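Local coordinates for protein aspartokinase 1, chloroplastic (Arabidopsis thaliana, PDB 2CDQ) that phosphorylates L-aspartate with ATP, opening the aspartate-family route to lysine, threonine, methionine and isoleucine, and binds lysine and S-adenosylmethionine as allosteric effectors, at residues P193-R198 and G241-L246; I370-V375 and I382-D387. All coordinates share one frame; numbering follows the deposited sequence.

Contact 1 (P193-R198 and G241-L246); sequences PAVAKR and GKALGL
A196 and A243 mark the nearest approach of the two backbones, with their CA atoms 5.5 Å apart. The contact is a helix-helix packing within the amino acid kinase domain: 193-198 is an early part of helix 191-205, while 241-246 holds the C-terminal part of helix 232-244 and the turn that follows. That turn is a Schellman motif. G245 takes positive phi (51°), and L246 N reaches back to G241 O at 3.2 Å, backed by a weak bond from G245 N to K242 O.

Across the interface the two segments meet by van der Waals contact alone, and the buried area is small, 153 Å². The CB of A243 points at the other helix and lies 4.4 Å from V195 CG1. The same methyl, V195 CG1, also touches L244 CD1 at 4.3 Å, so this one branch of the valine meets two successive residues, A243 and L244. L244 has CG anti to the carbonyl carbon (chi1 -81°), and the end of its side chain comes nearer to helix 191-205.

Neighbours extend the patch. F176 packs on V195; I27 and L199 both touch L244, the latter from a later turn of helix 191-205. Y192, from the first turn of helix 191-205, touches A243 and makes a cation-pi contact with K242.

With alanine at the point of approach on both helices, backbone atoms themselves take part: L244 CD1 rests 4.1 Å from A196 CA, and the methyl CB of A196 sits 3.2 Å from the carbonyl oxygen A243 O.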
ATOM      1  N   PRO A 193     -35.237  -3.770  16.270  1.00 68.95           N
ATOM      2  CA  PRO A 193     -36.483  -3.826  17.051  1.00 69.04           C
ATOM      3  C   PRO A 193     -37.756  -3.613  16.217  1.00 69.07           C
ATOM      4  O   PRO A 193     -38.773  -4.271  16.478  1.00 69.08           O
ATOM      5  CB  PRO A 193     -36.312  -2.693  18.075  1.00 68.93           C
ATOM      6  CG  PRO A 193     -34.835  -2.424  18.112  1.00 68.98           C
ATOM      7  CD  PRO A 193     -34.386  -2.647  16.705  1.00 68.98           C
ATOM      8  N   ALA A 194     -37.691  -2.716  15.226  1.00 69.02           N
ATOM      9  CA  ALA A 194     -38.845  -2.394  14.379  1.00 68.99           C
ATOM     10  C   ALA A 194     -39.282  -3.575  13.521  1.00 69.08           C
ATOM     11  O   ALA A 194     -40.478  -3.844  13.385  1.00 69.14           O
ATOM     12  CB  ALA A 194     -38.548  -1.186  13.503  1.00 68.86           C
ATOM     13  N   VAL A 195     -38.303  -4.275  12.953  1.00 69.25           N
ATOM     14  CA  VAL A 195     -38.558  -5.398  12.050  1.00 69.37           C
ATOM     15  C   VAL A 195     -39.039  -6.643  12.801  1.00 69.61           C
ATOM     16  O   VAL A 195     -39.991  -7.302  12.365  1.00 69.55           O
ATOM     17  CB  VAL A 195     -37.319  -5.699  11.161  1.00 69.27           C
ATOM     18  CG1 VAL A 195     -37.391  -7.095  10.541  1.00 69.00           C
ATOM     19  CG2 VAL A 195     -37.192  -4.638  10.078  1.00 68.90           C
ATOM     20  N   ALA A 196     -38.392  -6.951  13.925  1.00 69.95           N
ATOM     21  CA  ALA A 196     -38.793  -8.080  14.767  1.00 70.36           C
ATOM     22  C   ALA A 196     -40.243  -7.938  15.233  1.00 70.71           C
ATOM     23  O   ALA A 196     -41.002  -8.911  15.228  1.00 70.53           O
ATOM     24  CB  ALA A 196     -37.858  -8.217  15.958  1.00 70.21           C
ATOM     25  N   LYS A 197     -40.615  -6.712  15.603  1.00 71.30           N
ATOM     26  CA  LYS A 197     -41.960  -6.391  16.087  1.00 71.94           C
ATOM     27  C   LYS A 197     -43.017  -6.533  14.991  1.00 72.41           C
ATOM     28  O   LYS A 197     -44.094  -7.089  15.226  1.00 72.45           O
ATOM     29  CB  LYS A 197     -41.985  -4.973  16.666  1.00 71.88           C
ATOM     30  CG  LYS A 197     -43.029  -4.727  17.747  1.00 71.79           C
ATOM     31  CD  LYS A 197     -44.276  -4.051  17.193  1.00 71.57           C
ATOM     32  CE  LYS A 197     -44.884  -3.092  18.209  1.00 71.48           C
ATOM     33  NZ  LYS A 197     -45.183  -3.750  19.512  1.00 71.59           N
ATOM     34  N   ARG A 198     -42.698  -6.031  13.797  1.00 73.03           N
ATOM     35  CA  ARG A 198     -43.626  -6.064  12.666  1.00 73.55           C
ATOM     36  C   ARG A 198     -43.803  -7.482  12.123  1.00 74.16           C
ATOM     37  O   ARG A 198     -44.920  -7.895  11.800  1.00 74.11           O
ATOM     38  CB  ARG A 198     -43.147  -5.126  11.553  1.00 73.35           C
ATOM     39  CG  ARG A 198     -44.239  -4.248  10.941  1.00 72.52           C
ATOM     40  CD  ARG A 198     -45.167  -5.019  10.012  1.00 70.56           C
ATOM     41  NE  ARG A 198     -45.859  -4.109   9.103  1.00 69.55           N
ATOM     42  CZ  ARG A 198     -46.626  -4.492   8.087  1.00 69.38           C
ATOM     43  NH1 ARG A 198     -46.816  -5.782   7.839  1.00 69.65           N
ATOM     44  NH2 ARG A 198     -47.206  -3.580   7.313  1.00 68.87           N
ATOM     45  N   GLY A 241     -31.993 -11.953  10.137  1.00 59.71           N
ATOM     46  CA  GLY A 241     -31.419 -12.971  11.018  1.00 60.64           C
ATOM     47  C   GLY A 241     -31.145 -12.460  12.422  1.00 61.28           C
ATOM     48  O   GLY A 241     -31.627 -13.047  13.397  1.00 61.46           O
ATOM     49  N   LYS A 242     -30.382 -11.366  12.518  1.00 61.73           N
ATOM     50  CA  LYS A 242     -30.052 -10.729  13.801  1.00 62.31           C
ATOM     51  C   LYS A 242     -31.302 -10.219  14.523  1.00 62.80           C
ATOM     52  O   LYS A 242     -31.439 -10.386  15.738  1.00 62.79           O
ATOM     53  CB  LYS A 242     -29.041  -9.589  13.604  1.00 62.17           C
ATOM     54  CG  LYS A 242     -28.666  -8.837  14.889  1.00 62.49           C
ATOM     55  CD  LYS A 242     -27.519  -7.849  14.666  1.00 62.87           C
ATOM     56  CE  LYS A 242     -26.978  -7.279  15.985  1.00 63.00           C
ATOM     57  NZ  LYS A 242     -27.637  -6.003  16.399  1.00 62.79           N
ATOM     58  N   ALA A 243     -32.210  -9.612  13.763  1.00 63.45           N
ATOM     59  CA  ALA A 243     -33.433  -9.036  14.314  1.00 64.14           C
ATOM     60  C   ALA A 243     -34.343 -10.089  14.943  1.00 64.60           C
ATOM     61  O   ALA A 243     -35.042  -9.810  15.923  1.00 64.82           O
ATOM     62  CB  ALA A 243     -34.181  -8.254  13.241  1.00 64.10           C
ATOM     63  N   LEU A 244     -34.323 -11.297  14.384  1.00 65.03           N
ATOM     64  CA  LEU A 244     -35.187 -12.381  14.851  1.00 65.34           C
ATOM     65  C   LEU A 244     -34.422 -13.474  15.612  1.00 65.44           C
ATOM     66  O   LEU A 244     -35.012 -14.480  16.014  1.00 65.37           O
ATOM     67  CB  LEU A 244     -35.975 -12.982  13.676  1.00 65.43           C
ATOM     68  CG  LEU A 244     -37.244 -12.267  13.194  1.00 65.53           C
ATOM     69  CD1 LEU A 244     -36.934 -10.942  12.499  1.00 65.93           C
ATOM     70  CD2 LEU A 244     -38.053 -13.174  12.272  1.00 65.49           C
ATOM     71  N   GLY A 245     -33.118 -13.268  15.799  1.00 65.59           N
ATOM     72  CA  GLY A 245     -32.259 -14.202  16.533  1.00 65.99           C
ATOM     73  C   GLY A 245     -32.350 -15.650  16.079  1.00 66.36           C
ATOM     74  O   GLY A 245     -32.407 -16.564  16.906  1.00 66.35           O
ATOM     75  N   LEU A 246     -32.355 -15.858  14.764  1.00 66.57           N
ATOM     76  CA  LEU A 246     -32.542 -17.191  14.190  1.00 66.80           C
ATOM     77  C   LEU A 246     -31.294 -18.072  14.323  1.00 66.96           C
ATOM     78  O   LEU A 246     -30.214 -17.581  14.669  1.00 66.98           O
ATOM     79  CB  LEU A 246     -32.986 -17.074  12.732  1.00 66.86           C
ATOM     80  CG  LEU A 246     -34.181 -16.146  12.478  1.00 67.27           C
ATOM     81  CD1 LEU A 246     -34.382 -15.898  10.997  1.00 67.93           C
ATOM     82  CD2 LEU A 246     -35.449 -16.707  13.092  1.00 67.45           C
TER

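Contact 2 (I370-V375 and I382-D387); sequences ISVDVV and ISLTLD. With LYS (lysine), chain C; SAM (S-adenosylmethionine), chain F.
D373 and V374 both face T385, a classic beta bulge that shifts the register of two antiparallel strands by one residue. This is the tightly packed part. T385 O takes D373 N at 2.6 Å, and T385 N gives a bond to V374 O at 2.9 Å. The methyl T385 CG2 lies alongside both neighbours, 3.6 Å from D373 CB and equally far from V374 CB. The D373 carboxylate pairs with K338.

On the other face V372 CG1, anti to its backbone N (chi1 -176°), meets L384 CB at 3.6 Å, the two side chains crossing at about a right angle. Packing is somewhat looser toward V375, where CG2 lies 4.0 Å from L384 CB and CG1 4.5 Å from I382 CG1.

At the S371/D387 end the strands give way to the adenine. D387 N bonds to S371 O, and S371 OG meets D387 OD2 from above the carboxylate plane, while W392 NE1 also bonds OD2. S371 N and O grip adenine N1 and N6. The lysine lies alongside strand 372-375, its NZ bonded to D373 O (3.0 Å), and Q354 and G356 of the second subunit help hold it. This beta hairpin of an ACT domain lines the S-adenosylmethionine pocket and, at the dimer interface, the lysine site.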
ATOM      1  N   ILE A 370     -12.232   7.777  -8.075  1.00 58.82           N
ATOM      2  CA  ILE A 370     -11.754   6.422  -8.374  1.00 58.13           C
ATOM      3  C   ILE A 370     -11.400   5.631  -7.108  1.00 57.81           C
ATOM      4  O   ILE A 370     -10.700   6.132  -6.218  1.00 57.91           O
ATOM      5  CB  ILE A 370     -10.531   6.437  -9.333  1.00 57.96           C
ATOM      6  CG1 ILE A 370     -10.897   7.081 -10.672  1.00 57.48           C
ATOM      7  CG2 ILE A 370     -10.011   5.025  -9.568  1.00 58.14           C
ATOM      8  CD1 ILE A 370      -9.762   7.093 -11.680  1.00 56.93           C
ATOM      9  N   SER A 371     -11.889   4.393  -7.043  1.00 57.05           N
ATOM     10  CA  SER A 371     -11.532   3.481  -5.967  1.00 56.33           C
ATOM     11  C   SER A 371     -10.385   2.548  -6.368  1.00 56.16           C
ATOM     12  O   SER A 371     -10.457   1.845  -7.381  1.00 55.98           O
ATOM     13  CB  SER A 371     -12.748   2.681  -5.505  1.00 56.16           C
ATOM     14  OG  SER A 371     -12.373   1.704  -4.552  1.00 55.37           O
ATOM     15  N   VAL A 372      -9.332   2.574  -5.549  1.00 55.99           N
ATOM     16  CA  VAL A 372      -8.121   1.762  -5.692  1.00 55.88           C
ATOM     17  C   VAL A 372      -8.313   0.437  -4.949  1.00 55.71           C
ATOM     18  O   VAL A 372      -8.992   0.395  -3.931  1.00 55.81           O
ATOM     19  CB  VAL A 372      -6.909   2.507  -5.070  1.00 55.95           C
ATOM     20  CG1 VAL A 372      -5.605   1.736  -5.285  1.00 56.55           C
ATOM     21  CG2 VAL A 372      -6.791   3.918  -5.632  1.00 55.86           C
ATOM     22  N   ASP A 373      -7.717  -0.641  -5.454  1.00 55.41           N
ATOM     23  CA  ASP A 373      -7.856  -1.965  -4.840  1.00 55.14           C
ATOM     24  C   ASP A 373      -6.595  -2.380  -4.068  1.00 54.65           C
ATOM     25  O   ASP A 373      -6.497  -2.153  -2.858  1.00 54.81           O
ATOM     26  CB  ASP A 373      -8.224  -3.004  -5.909  1.00 55.35           C
ATOM     27  CG  ASP A 373      -8.480  -4.394  -5.338  1.00 56.79           C
ATOM     28  OD1 ASP A 373      -8.437  -5.358  -6.125  1.00 58.02           O
ATOM     29  OD2 ASP A 373      -8.734  -4.537  -4.122  1.00 58.84           O
ATOM     30  N   VAL A 374      -5.637  -2.978  -4.774  1.00 53.83           N
ATOM     31  CA  VAL A 374      -4.418  -3.518  -4.170  1.00 53.11           C
ATOM     32  C   VAL A 374      -3.322  -2.442  -4.138  1.00 52.85           C
ATOM     33  O   VAL A 374      -3.214  -1.640  -5.069  1.00 53.14           O
ATOM     34  CB  VAL A 374      -3.954  -4.777  -4.947  1.00 52.95           C
ATOM     35  CG1 VAL A 374      -2.667  -5.345  -4.387  1.00 52.40           C
ATOM     36  CG2 VAL A 374      -5.047  -5.825  -4.929  1.00 52.57           C
ATOM     37  N   VAL A 375      -2.536  -2.409  -3.060  1.00 52.13           N
ATOM     38  CA  VAL A 375      -1.451  -1.425  -2.914  1.00 51.46           C
ATOM     39  C   VAL A 375      -0.174  -2.093  -2.392  1.00 51.69           C
ATOM     40  O   VAL A 375      -0.225  -2.968  -1.520  1.00 51.43           O
ATOM     41  CB  VAL A 375      -1.841  -0.225  -1.988  1.00 51.04           C
ATOM     42  CG1 VAL A 375      -0.642   0.670  -1.699  1.00 50.25           C
ATOM     43  CG2 VAL A 375      -2.954   0.608  -2.599  1.00 50.91           C
ATOM     44  N   ILE A 382       5.301   3.879  -5.056  1.00 54.10           N
ATOM     45  CA  ILE A 382       4.079   3.217  -4.637  1.00 54.28           C
ATOM     46  C   ILE A 382       3.314   2.724  -5.873  1.00 54.14           C
ATOM     47  O   ILE A 382       3.140   3.456  -6.846  1.00 54.11           O
ATOM     48  CB  ILE A 382       3.248   4.039  -3.565  1.00 54.42           C
ATOM     49  CG1 ILE A 382       1.739   3.855  -3.730  1.00 54.65           C
ATOM     50  CG2 ILE A 382       3.621   5.528  -3.563  1.00 54.50           C
ATOM     51  CD1 ILE A 382       1.061   5.027  -4.410  1.00 56.57           C
ATOM     52  N   SER A 383       2.930   1.453  -5.843  1.00 54.07           N
ATOM     53  CA  SER A 383       2.218   0.818  -6.941  1.00 53.81           C
ATOM     54  C   SER A 383       0.844   0.410  -6.455  1.00 53.78           C
ATOM     55  O   SER A 383       0.663   0.070  -5.285  1.00 53.90           O
ATOM     56  CB  SER A 383       2.981  -0.403  -7.434  1.00 53.67           C
ATOM     57  OG  SER A 383       4.353  -0.098  -7.604  1.00 53.91           O
ATOM     58  N   LEU A 384      -0.127   0.462  -7.354  1.00 53.66           N
ATOM     59  CA  LEU A 384      -1.507   0.218  -6.986  1.00 53.71           C
ATOM     60  C   LEU A 384      -2.299  -0.308  -8.156  1.00 53.93           C
ATOM     61  O   LEU A 384      -1.884  -0.193  -9.309  1.00 53.97           O
ATOM     62  CB  LEU A 384      -2.165   1.485  -6.426  1.00 53.74           C
ATOM     63  CG  LEU A 384      -2.226   2.770  -7.258  1.00 53.34           C
ATOM     64  CD1 LEU A 384      -3.438   2.792  -8.170  1.00 52.25           C
ATOM     65  CD2 LEU A 384      -2.255   3.954  -6.322  1.00 53.57           C
ATOM     66  N   THR A 385      -3.457  -0.867  -7.843  1.00 54.17           N
ATOM     67  CA  THR A 385      -4.297  -1.493  -8.835  1.00 54.49           C
ATOM     68  C   THR A 385      -5.705  -0.942  -8.625  1.00 54.64           C
ATOM     69  O   THR A 385      -6.118  -0.720  -7.492  1.00 54.82           O
ATOM     70  CB  THR A 385      -4.191  -3.037  -8.700  1.00 54.54           C
ATOM     71  OG1 THR A 385      -4.010  -3.634  -9.988  1.00 55.39           O
ATOM     72  CG2 THR A 385      -5.386  -3.637  -8.011  1.00 54.22           C
ATOM     73  N   LEU A 386      -6.422  -0.663  -9.708  1.00 54.90           N
ATOM     74  CA  LEU A 386      -7.753  -0.052  -9.595  1.00 55.27           C
ATOM     75  C   LEU A 386      -8.828  -1.113  -9.458  1.00 55.61           C
ATOM     76  O   LEU A 386      -8.714  -2.177 -10.058  1.00 55.82           O
ATOM     77  CB  LEU A 386      -8.053   0.834 -10.804  1.00 55.05           C
ATOM     78  CG  LEU A 386      -7.020   1.916 -11.100  1.00 54.78           C
ATOM     79  CD1 LEU A 386      -7.296   2.565 -12.445  1.00 54.76           C
ATOM     80  CD2 LEU A 386      -7.003   2.942  -9.988  1.00 54.14           C
ATOM     81  N   ASP A 387      -9.865  -0.826  -8.672  1.00 56.08           N
ATOM     82  CA  ASP A 387     -10.990  -1.754  -8.502  1.00 56.70           C
ATOM     83  C   ASP A 387     -11.320  -2.439  -9.827  1.00 56.87           C
ATOM     84  O   ASP A 387     -11.357  -1.776 -10.868  1.00 57.14           O
ATOM     85  CB  ASP A 387     -12.235  -1.011  -8.009  1.00 56.86           C
ATOM     86  CG  ASP A 387     -12.310  -0.901  -6.493  1.00 57.73           C
ATOM     87  OD1 ASP A 387     -11.485  -1.513  -5.781  1.00 58.56           O
ATOM     88  OD2 ASP A 387     -13.224  -0.199  -6.012  1.00 58.27           O
TER
HETATM   89  N   LYS C 600     -11.048   3.626  -0.201  1.00 52.57           N
HETATM   90  CA  LYS C 600     -10.086   2.850  -1.009  1.00 52.60           C
HETATM   91  C   LYS C 600      -9.949   3.641  -2.286  1.00 53.26           C
HETATM   92  O   LYS C 600     -10.235   4.850  -2.310  1.00 53.67           O
HETATM   93  CB  LYS C 600     -10.648   1.448  -1.289  1.00 52.07           C
HETATM   94  CG  LYS C 600      -9.585   0.339  -1.346  1.00 50.29           C
HETATM   95  CD  LYS C 600      -8.983   0.020   0.008  1.00 45.34           C
HETATM   96  CE  LYS C 600      -7.824  -0.978  -0.117  1.00 43.31           C
HETATM   97  NZ  LYS C 600      -8.220  -2.397  -0.415  1.00 38.78           N
HETATM   98  OXT LYS C 600      -9.555   3.095  -3.313  1.00 53.61           O
HETATM   99  N   SAM F1500     -15.125  12.544 -14.035  1.00 89.55           N
HETATM  100  CA  SAM F1500     -16.079  11.585 -13.486  1.00 89.83           C
HETATM  101  C   SAM F1500     -16.673  12.041 -12.150  1.00 90.71           C
HETATM  102  O   SAM F1500     -17.862  11.847 -11.883  1.00 90.89           O
HETATM  103  OXT SAM F1500     -15.979  12.609 -11.304  1.00 90.70           O
HETATM  104  CB  SAM F1500     -15.425  10.214 -13.339  1.00 89.37           C
HETATM  105  CG  SAM F1500     -16.399   9.043 -13.173  1.00 88.17           C
HETATM  106  SD  SAM F1500     -16.162   8.202 -11.589  1.00 86.25           S
HETATM  107  CE  SAM F1500     -14.624   7.297 -11.892  1.00 86.03           C
HETATM  108  C5' SAM F1500     -17.446   6.914 -11.478  1.00 82.95           C
HETATM  109  C4' SAM F1500     -17.759   6.068 -12.717  1.00 79.45           C
HETATM  110  O4' SAM F1500     -16.639   5.313 -13.134  1.00 77.63           O
HETATM  111  C3' SAM F1500     -18.865   5.060 -12.439  1.00 78.61           C
HETATM  112  O3' SAM F1500     -19.777   5.096 -13.511  1.00 78.88           O
HETATM  113  C2' SAM F1500     -18.198   3.698 -12.388  1.00 77.62           C
HETATM  114  O2' SAM F1500     -18.967   2.708 -13.039  1.00 77.98           O
HETATM  115  C1' SAM F1500     -16.892   3.914 -13.131  1.00 75.74           C
HETATM  116  N9  SAM F1500     -15.740   3.199 -12.538  1.00 72.58           N
HETATM  117  C8  SAM F1500     -15.044   2.176 -13.128  1.00 71.69           C
HETATM  118  N7  SAM F1500     -14.044   1.788 -12.310  1.00 70.65           N
HETATM  119  C5  SAM F1500     -14.081   2.554 -11.202  1.00 70.47           C
HETATM  120  C6  SAM F1500     -13.293   2.580 -10.053  1.00 70.16           C
HETATM  121  N6  SAM F1500     -12.276   1.735  -9.906  1.00 69.41           N
HETATM  122  N1  SAM F1500     -13.577   3.494  -9.059  1.00 70.11           N
HETATM  123  C2  SAM F1500     -14.634   4.372  -9.207  1.00 69.98           C
HETATM  124  N3  SAM F1500     -15.412   4.339 -10.350  1.00 69.91           N
HETATM  125  C4  SAM F1500     -15.140   3.448 -11.332  1.00 70.61           C

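Contact 1 comes first along the chain and closes before contact 2 opens. Their centres lie 38 Å apart, on opposite sides of the chain's centre, and their nearest atoms stay about 26 Å from each other. They share no secondary structure: contact 1 joins helices 191-205 and 232-244 of the amino acid kinase domain, whereas contact 2 pairs strands 372-378 and 381-386, half of a four-stranded antiparallel sheet in the first ACT domain. One thus belongs to the catalytic part of the enzyme, away from its annotated sites, the other to the regulatory part. Effector control of the kinase domain is therefore probably exerted at long range, between domains.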